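Local coordinates for probable secreted solute-binding lipoprotein (Streptomyces coelicolor, PDB 3I3V) that probably captures a solute outside the cell and hands it to a membrane transporter, at residues T124-L134 against E240-S249; H276-T286 against E350-V359. All coordinates share one frame; numbering follows the deposited sequence.

Contact 1 (T124-L134 against E240-S249); sequences TNWPVAYNRAL and EEAAVQSAMS
With CG anti to the backbone N (chi1 -160°), the indole of Trp-126 lies against the Ala-247/Met-248 backbone, and Met-248, a selenomethionine, turns its own CG beside its backbone N (chi1 -66°) to meet it. The two side chains close one end of an antiparallel strand pair in the mixed sheet of this periplasmic-binding-protein-like fold. Met-248 CG sits over one face of the six-membered ring, 3.4 Å from Trp-126 CE3, a CH-pi contact; SE follows obliquely as a Met-aromatic contact, and the bend at chi3 carries CE to Thr-124 CG2 at 3.6 Å. Along the strands, Ala-129 and Gln-245 form a hydrogen-bonded pair through both backbone N-H groups, flanked by the non-hydrogen-bonded pairs Val-128/Ser-246 and Tyr-130/Val-244. Val-244 divides its branches: CG1 touches Val-128 CG1 at 3.6 Å, while CG2 approaches Tyr-130 CD1 obliquely. The Tyr-130 hydroxyl bonds outside the pair, to the Gly-267 carbonyl. Beyond the strands, Leu-134 CB packs on Ala-243 CB, joining the start of helix 132-138 to the corner at Ala-243. At the indole end, one water donates to Trp-126 O at 2.7 Å and accepts from Ser-246 OG at 2.6 Å.

Contact 2 (H276-T286 against E350-V359); sequences HDGPTVIRAYT and EVSQVLLPDV
The backbone N of Ser-352 donates to Pro-279 O at 2.6 Å, with an angle of 158° at the hydrogen. It opens a short parallel strand pair, 280-284 with 352-354, on the mixed sheet of the solute-binding fold; the two axes cross at 52°. Val-281 then bonds in both directions: its N donates to Ser-352 O, and its O accepts from Val-354 N at 3.0 Å. A weak, long bond from Arg-283 N to Val-354 O follows, as the strands diverge.

Val-354 faces the same side as Thr-280 and Ile-282. Its CG1 is packed tightly on Thr-280 CB and also lies over one face of the His-276 ring, whose NE2 is bonded to the Gln-183 carbonyl. Its CG2, held between the backbone N and the carbonyl carbon, instead meets Ile-282 CG1 at 3.7 Å, the two side chains crossing at about a right angle. Farther along, Leu-356 reaches Ala-284 CB with CD2, and its CB meets Ile-282 CG2.

On the face of Val-281, Gln-353 runs extended beyond CG and lays its CG 3.5 Å from Arg-283 CD. Its OE1 accepts from Tyr-285 OH, a bond to be taken with caution, since the hydroxyl is placed too close to a neighbouring atom in the model, and arrives at the ring edge with the amide and ring planes 77° apart. An alanine in place of Gln-353 would remove the CG that packs on Arg-283 CD and would probably open a gap beside that methylene, with the tentative acceptor for Tyr-285 OH lost as well. A water also lies here, 2.7 Å from Arg-283 O and 3.1 Å from Gln-353 OE1.

Contacts 1 and 2 belong to one mixed sheet and meet where strands 122-131 and 280-284 run side by side, antiparallel. Their centres are about 16 Å apart, yet the segments touch directly: Trp-126 N lies 2.7 Å from Ile-282 O and Thr-124 N lies 2.9 Å from Ala-284 O, both probable hydrogen bonds. Strand 122-131 pairs with 242-246 within contact 1 and, through another neighbour, 280-284, leads into contact 2, where 352-354 extends the sheet. In sequence the two contacts follow one another, 240-249 ending before 276-286 begins. Helix 172-182 packs against both, with Lys-176 touching Trp-126, Ile-282 and Leu-356.

Contact 1 (T124-L134 against E240-S249)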
# COMPACT_ATOMS: atom_id res chain seq x y z
N THR C 124 23.59 -33.38 34.93
CA THR C 124 24.55 -33.30 36.01
C THR C 124 25.87 -32.76 35.52
O THR C 124 26.35 -33.13 34.44
CB THR C 124 24.84 -34.66 36.65
OG1 THR C 124 23.62 -35.27 37.09
CG2 THR C 124 25.77 -34.48 37.84
N ASN C 125 26.44 -31.86 36.31
CA ASN C 125 27.75 -31.29 36.06
C ASN C 125 28.51 -31.91 37.21
O ASN C 125 28.08 -31.82 38.36
CB ASN C 125 27.74 -29.77 36.19
CG ASN C 125 28.03 -29.08 34.87
OD1 ASN C 125 27.12 -28.77 34.10
ND2 ASN C 125 29.31 -28.85 34.60
N TRP C 126 29.62 -32.56 36.91
CA TRP C 126 30.43 -33.26 37.91
C TRP C 126 31.87 -32.78 37.79
O TRP C 126 32.72 -33.49 37.25
CB TRP C 126 30.35 -34.76 37.62
CG TRP C 126 30.68 -35.70 38.73
CD1 TRP C 126 31.76 -35.66 39.56
CD2 TRP C 126 29.97 -36.90 39.05
NE1 TRP C 126 31.77 -36.77 40.38
CE2 TRP C 126 30.69 -37.55 40.08
CE3 TRP C 126 28.80 -37.50 38.55
CZ2 TRP C 126 30.26 -38.76 40.63
CZ3 TRP C 126 28.38 -38.71 39.10
CH2 TRP C 126 29.11 -39.33 40.13
N PRO C 127 32.18 -31.58 38.31
CA PRO C 127 33.54 -31.04 38.24
C PRO C 127 34.46 -31.32 39.43
O PRO C 127 34.12 -32.07 40.35
CB PRO C 127 33.28 -29.55 38.08
CG PRO C 127 32.13 -29.35 39.05
CD PRO C 127 31.23 -30.56 38.78
N VAL C 128 35.64 -30.69 39.40
CA VAL C 128 36.63 -30.82 40.45
C VAL C 128 36.71 -29.49 41.21
O VAL C 128 36.95 -28.44 40.62
CB VAL C 128 38.03 -31.14 39.88
CG1 VAL C 128 39.00 -31.39 41.01
CG2 VAL C 128 37.96 -32.35 38.97
N ALA C 129 36.51 -29.55 42.53
CA ALA C 129 36.56 -28.38 43.38
C ALA C 129 37.92 -28.31 44.08
O ALA C 129 38.41 -29.31 44.61
CB ALA C 129 35.44 -28.44 44.42
N TYR C 130 38.53 -27.11 44.06
CA TYR C 130 39.84 -26.86 44.67
C TYR C 130 39.73 -25.79 45.76
O TYR C 130 39.32 -24.66 45.51
CB TYR C 130 40.83 -26.37 43.61
CG TYR C 130 41.06 -27.35 42.47
CD1 TYR C 130 42.14 -28.23 42.49
CD2 TYR C 130 40.21 -27.39 41.36
CE1 TYR C 130 42.36 -29.13 41.45
CE2 TYR C 130 40.43 -28.28 40.32
CZ TYR C 130 41.51 -29.15 40.37
OH TYR C 130 41.73 -30.02 39.34
N ASN C 131 40.10 -26.16 46.98
CA ASN C 131 40.06 -25.23 48.11
C ASN C 131 41.30 -24.32 48.05
O ASN C 131 42.42 -24.77 48.29
CB ASN C 131 39.99 -26.03 49.42
CG ASN C 131 39.95 -25.14 50.66
OD1 ASN C 131 39.47 -25.56 51.71
ND2 ASN C 131 40.46 -23.92 50.53
N ARG C 132 41.09 -23.05 47.71
CA ARG C 132 42.19 -22.09 47.60
C ARG C 132 42.89 -21.77 48.91
O ARG C 132 44.12 -21.71 48.97
CB ARG C 132 41.68 -20.79 46.98
CG ARG C 132 41.78 -20.74 45.48
CD ARG C 132 43.22 -20.62 45.05
NE ARG C 132 43.33 -20.44 43.61
CZ ARG C 132 44.48 -20.28 42.97
NH1 ARG C 132 45.62 -20.28 43.66
NH2 ARG C 132 44.50 -20.12 41.66
N ALA C 133 42.11 -21.56 49.96
CA ALA C 133 42.69 -21.26 51.26
C ALA C 133 43.74 -22.31 51.60
O ALA C 133 44.81 -21.99 52.10
CB ALA C 133 41.61 -21.24 52.32
N LEU C 134 43.43 -23.58 51.33
CA LEU C 134 44.36 -24.66 51.63
C LEU C 134 45.52 -24.75 50.63
O LEU C 134 46.63 -25.11 51.01
CB LEU C 134 43.61 -25.99 51.73
CG LEU C 134 42.79 -26.21 53.01
CD1 LEU C 134 43.70 -26.45 54.19
CD2 LEU C 134 41.92 -24.99 53.28
N GLU C 240 37.67 -29.08 55.85
CA GLU C 240 38.92 -28.64 55.27
C GLU C 240 40.14 -29.45 55.71
O GLU C 240 41.17 -28.88 56.07
CB GLU C 240 39.15 -27.15 55.57
CG GLU C 240 38.11 -26.23 54.95
CD GLU C 240 38.38 -24.77 55.23
OE1 GLU C 240 38.43 -24.40 56.42
OE2 GLU C 240 38.55 -23.99 54.27
N GLU C 241 40.01 -30.77 55.68
CA GLU C 241 41.12 -31.65 56.02
C GLU C 241 41.78 -32.08 54.70
O GLU C 241 42.92 -32.53 54.68
CB GLU C 241 40.64 -32.86 56.81
CG GLU C 241 40.07 -32.51 58.19
CD GLU C 241 41.07 -31.75 59.07
OE1 GLU C 241 42.21 -32.23 59.24
OE2 GLU C 241 40.71 -30.68 59.59
N ALA C 242 41.03 -31.95 53.61
CA ALA C 242 41.54 -32.28 52.27
C ALA C 242 41.18 -31.08 51.41
O ALA C 242 40.14 -30.46 51.61
CB ALA C 242 40.87 -33.54 51.73
N ALA C 243 42.04 -30.75 50.45
CA ALA C 243 41.84 -29.58 49.61
C ALA C 243 41.20 -29.78 48.24
O ALA C 243 40.76 -28.82 47.62
CB ALA C 243 43.17 -28.87 49.43
N VAL C 244 41.15 -31.02 47.75
CA VAL C 244 40.55 -31.24 46.43
C VAL C 244 39.48 -32.31 46.47
O VAL C 244 39.60 -33.31 47.19
CB VAL C 244 41.60 -31.64 45.39
CG1 VAL C 244 40.94 -31.71 44.00
CG2 VAL C 244 42.74 -30.64 45.38
N GLN C 245 38.43 -32.12 45.68
CA GLN C 245 37.35 -33.09 45.65
C GLN C 245 36.58 -33.05 44.36
O GLN C 245 36.10 -32.00 43.95
CB GLN C 245 36.38 -32.80 46.79
CG GLN C 245 35.17 -33.70 46.79
CD GLN C 245 34.09 -33.22 47.74
OE1 GLN C 245 33.36 -34.02 48.32
NE2 GLN C 245 33.97 -31.91 47.88
N SER C 246 36.46 -34.21 43.71
CA SER C 246 35.67 -34.30 42.50
C SER C 246 34.28 -34.74 42.96
O SER C 246 34.15 -35.72 43.69
CB SER C 246 36.24 -35.35 41.56
OG SER C 246 35.38 -35.53 40.46
N ALA C 247 33.23 -34.04 42.55
CA ALA C 247 31.91 -34.45 43.00
C ALA C 247 30.78 -33.80 42.23
O ALA C 247 30.94 -32.73 41.67
CB ALA C 247 31.78 -34.15 44.48
N MSE C 248 29.62 -34.46 42.20
CA MSE C 248 28.45 -33.93 41.52
C MSE C 248 28.20 -32.51 42.04
O MSE C 248 28.40 -32.24 43.22
CB MSE C 248 27.22 -34.78 41.83
CG MSE C 248 27.24 -36.20 41.28
SE MSE C 248 25.64 -37.18 41.84
CE MSE C 248 24.44 -36.44 40.51
N SER C 249 27.75 -31.61 41.17
CA SER C 249 27.49 -30.25 41.61
C SER C 249 26.47 -30.28 42.76
O SER C 249 26.50 -29.43 43.64
CB SER C 249 26.98 -29.39 40.44
OG SER C 249 25.78 -29.91 39.90
O HOH W 1 35.08 -34.57 38.05

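Contact 2 (H276-T286 against E350-V359)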
# COMPACT_ATOMS: atom_id res chain seq x y z
N HIS C 276 41.70 -35.17 25.24
CA HIS C 276 40.80 -34.03 25.43
C HIS C 276 41.61 -32.76 25.59
O HIS C 276 42.75 -32.80 26.07
CB HIS C 276 39.97 -34.21 26.70
CG HIS C 276 39.36 -35.56 26.85
ND1 HIS C 276 38.21 -35.94 26.19
CD2 HIS C 276 39.76 -36.64 27.56
CE1 HIS C 276 37.92 -37.19 26.50
NE2 HIS C 276 38.85 -37.64 27.32
N ASP C 277 41.04 -31.62 25.19
CA ASP C 277 41.75 -30.36 25.35
C ASP C 277 41.86 -30.14 26.86
O ASP C 277 42.69 -29.35 27.31
CB ASP C 277 40.98 -29.21 24.70
CG ASP C 277 40.67 -29.47 23.24
OD1 ASP C 277 41.50 -30.11 22.56
OD2 ASP C 277 39.61 -29.02 22.76
N GLY C 278 41.02 -30.86 27.61
CA GLY C 278 40.97 -30.85 29.07
C GLY C 278 41.32 -29.57 29.82
O GLY C 278 41.62 -28.56 29.19
N PRO C 279 41.31 -29.58 31.16
CA PRO C 279 40.96 -30.64 32.11
C PRO C 279 39.53 -31.17 31.97
O PRO C 279 38.63 -30.45 31.52
CB PRO C 279 41.21 -29.98 33.46
CG PRO C 279 42.31 -29.03 33.16
CD PRO C 279 41.84 -28.41 31.88
N THR C 280 39.34 -32.41 32.39
CA THR C 280 38.05 -33.08 32.27
C THR C 280 37.08 -32.98 33.43
O THR C 280 37.47 -32.94 34.60
CB THR C 280 38.25 -34.58 31.99
OG1 THR C 280 38.78 -35.21 33.16
CG2 THR C 280 39.23 -34.80 30.84
N VAL C 281 35.79 -32.96 33.09
CA VAL C 281 34.72 -32.94 34.08
C VAL C 281 33.64 -33.88 33.55
O VAL C 281 33.44 -33.97 32.34
CB VAL C 281 34.09 -31.52 34.27
CG1 VAL C 281 35.17 -30.50 34.56
CG2 VAL C 281 33.28 -31.13 33.05
N ILE C 282 32.97 -34.60 34.44
CA ILE C 282 31.90 -35.52 34.04
C ILE C 282 30.60 -34.76 33.81
O ILE C 282 30.25 -33.87 34.57
CB ILE C 282 31.62 -36.60 35.12
CG1 ILE C 282 32.78 -37.58 35.22
CG2 ILE C 282 30.32 -37.35 34.81
CD1 ILE C 282 32.58 -38.66 36.28
N ARG C 283 29.90 -35.10 32.73
CA ARG C 283 28.61 -34.50 32.43
C ARG C 283 27.71 -35.59 31.87
O ARG C 283 28.10 -36.32 30.96
CB ARG C 283 28.74 -33.35 31.42
CG ARG C 283 29.39 -32.08 31.99
CD ARG C 283 29.36 -30.91 31.00
NE ARG C 283 28.05 -30.27 30.88
CZ ARG C 283 27.74 -29.36 29.96
NH1 ARG C 283 28.64 -28.97 29.07
NH2 ARG C 283 26.52 -28.83 29.92
N ALA C 284 26.52 -35.71 32.44
CA ALA C 284 25.53 -36.69 32.01
C ALA C 284 24.23 -35.91 31.80
O ALA C 284 23.93 -34.99 32.56
CB ALA C 284 25.34 -37.76 33.09
N TYR C 285 23.48 -36.26 30.76
CA TYR C 285 22.24 -35.56 30.45
C TYR C 285 21.05 -36.50 30.52
O TYR C 285 19.98 -36.17 30.00
CB TYR C 285 22.33 -34.97 29.05
CG TYR C 285 23.51 -34.06 28.84
CD1 TYR C 285 23.53 -32.77 29.36
CD2 TYR C 285 24.64 -34.51 28.14
CE1 TYR C 285 24.64 -31.94 29.20
CE2 TYR C 285 25.75 -33.68 27.97
CZ TYR C 285 25.75 -32.40 28.51
OH TYR C 285 26.87 -31.61 28.39
N THR C 286 21.21 -37.65 31.17
CA THR C 286 20.12 -38.60 31.23
C THR C 286 19.49 -38.85 32.58
O THR C 286 19.07 -39.97 32.88
CB THR C 286 20.50 -39.95 30.57
OG1 THR C 286 21.74 -40.42 31.12
CG2 THR C 286 20.61 -39.78 29.06
N GLU C 350 37.33 -24.35 28.62
CA GLU C 350 38.58 -24.58 29.35
C GLU C 350 38.49 -25.88 30.13
O GLU C 350 39.39 -26.21 30.90
CB GLU C 350 38.88 -23.43 30.32
CG GLU C 350 38.10 -22.15 30.08
CD GLU C 350 36.67 -22.27 30.54
OE1 GLU C 350 36.44 -22.41 31.77
OE2 GLU C 350 35.77 -22.22 29.68
N VAL C 351 37.41 -26.62 29.91
CA VAL C 351 37.18 -27.89 30.58
C VAL C 351 36.54 -28.86 29.58
O VAL C 351 35.62 -28.47 28.86
CB VAL C 351 36.28 -27.66 31.83
CG1 VAL C 351 34.86 -28.14 31.58
CG2 VAL C 351 36.90 -28.33 33.04
N SER C 352 37.03 -30.09 29.53
CA SER C 352 36.50 -31.09 28.59
C SER C 352 35.56 -32.11 29.23
O SER C 352 35.80 -32.60 30.33
CB SER C 352 37.64 -31.82 27.90
OG SER C 352 38.43 -30.93 27.14
N GLN C 353 34.48 -32.43 28.51
CA GLN C 353 33.49 -33.39 28.99
C GLN C 353 33.92 -34.83 28.82
O GLN C 353 34.41 -35.21 27.75
CB GLN C 353 32.18 -33.26 28.20
CG GLN C 353 31.38 -32.00 28.36
CD GLN C 353 30.10 -32.06 27.54
OE1 GLN C 353 29.30 -32.99 27.70
NE2 GLN C 353 29.91 -31.09 26.66
N VAL C 354 33.72 -35.63 29.86
CA VAL C 354 34.00 -37.06 29.77
C VAL C 354 32.68 -37.73 30.15
O VAL C 354 31.76 -37.09 30.65
CB VAL C 354 35.14 -37.53 30.68
CG1 VAL C 354 36.44 -36.89 30.21
CG2 VAL C 354 34.85 -37.19 32.13
N LEU C 355 32.59 -39.03 29.93
CA LEU C 355 31.33 -39.69 30.20
C LEU C 355 31.08 -40.33 31.57
O LEU C 355 32.01 -40.67 32.30
CB LEU C 355 31.08 -40.68 29.05
CG LEU C 355 30.71 -42.15 29.20
CD1 LEU C 355 30.50 -42.72 27.81
CD2 LEU C 355 31.81 -42.91 29.91
N LEU C 356 29.80 -40.44 31.90
CA LEU C 356 29.34 -41.07 33.13
C LEU C 356 29.00 -42.50 32.71
O LEU C 356 28.03 -42.73 32.00
CB LEU C 356 28.08 -40.38 33.67
CG LEU C 356 27.48 -41.13 34.88
CD1 LEU C 356 28.50 -41.14 36.00
CD2 LEU C 356 26.19 -40.48 35.34
N PRO C 357 29.79 -43.49 33.17
CA PRO C 357 29.61 -44.91 32.84
C PRO C 357 28.26 -45.57 33.15
O PRO C 357 27.83 -46.46 32.43
CB PRO C 357 30.75 -45.58 33.59
CG PRO C 357 31.79 -44.49 33.71
CD PRO C 357 30.93 -43.31 34.08
N ASP C 358 27.61 -45.12 34.22
CA ASP C 358 26.34 -45.69 34.68
C ASP C 358 25.40 -46.34 33.68
O ASP C 358 25.09 -47.53 33.79
CB ASP C 358 25.59 -44.63 35.47
CG ASP C 358 26.31 -44.26 36.75
OD1 ASP C 358 27.55 -44.28 36.74
OD2 ASP C 358 25.64 -43.95 37.75
N VAL C 359 24.94 -45.58 32.70
CA VAL C 359 24.01 -46.08 31.70
C VAL C 359 24.53 -47.27 30.90
O VAL C 359 23.75 -48.12 30.48
CB VAL C 359 23.62 -44.99 30.68
CG1 VAL C 359 22.16 -45.16 30.26
CG2 VAL C 359 23.88 -43.60 31.27
O HOH W 2 29.41 -35.91 28.62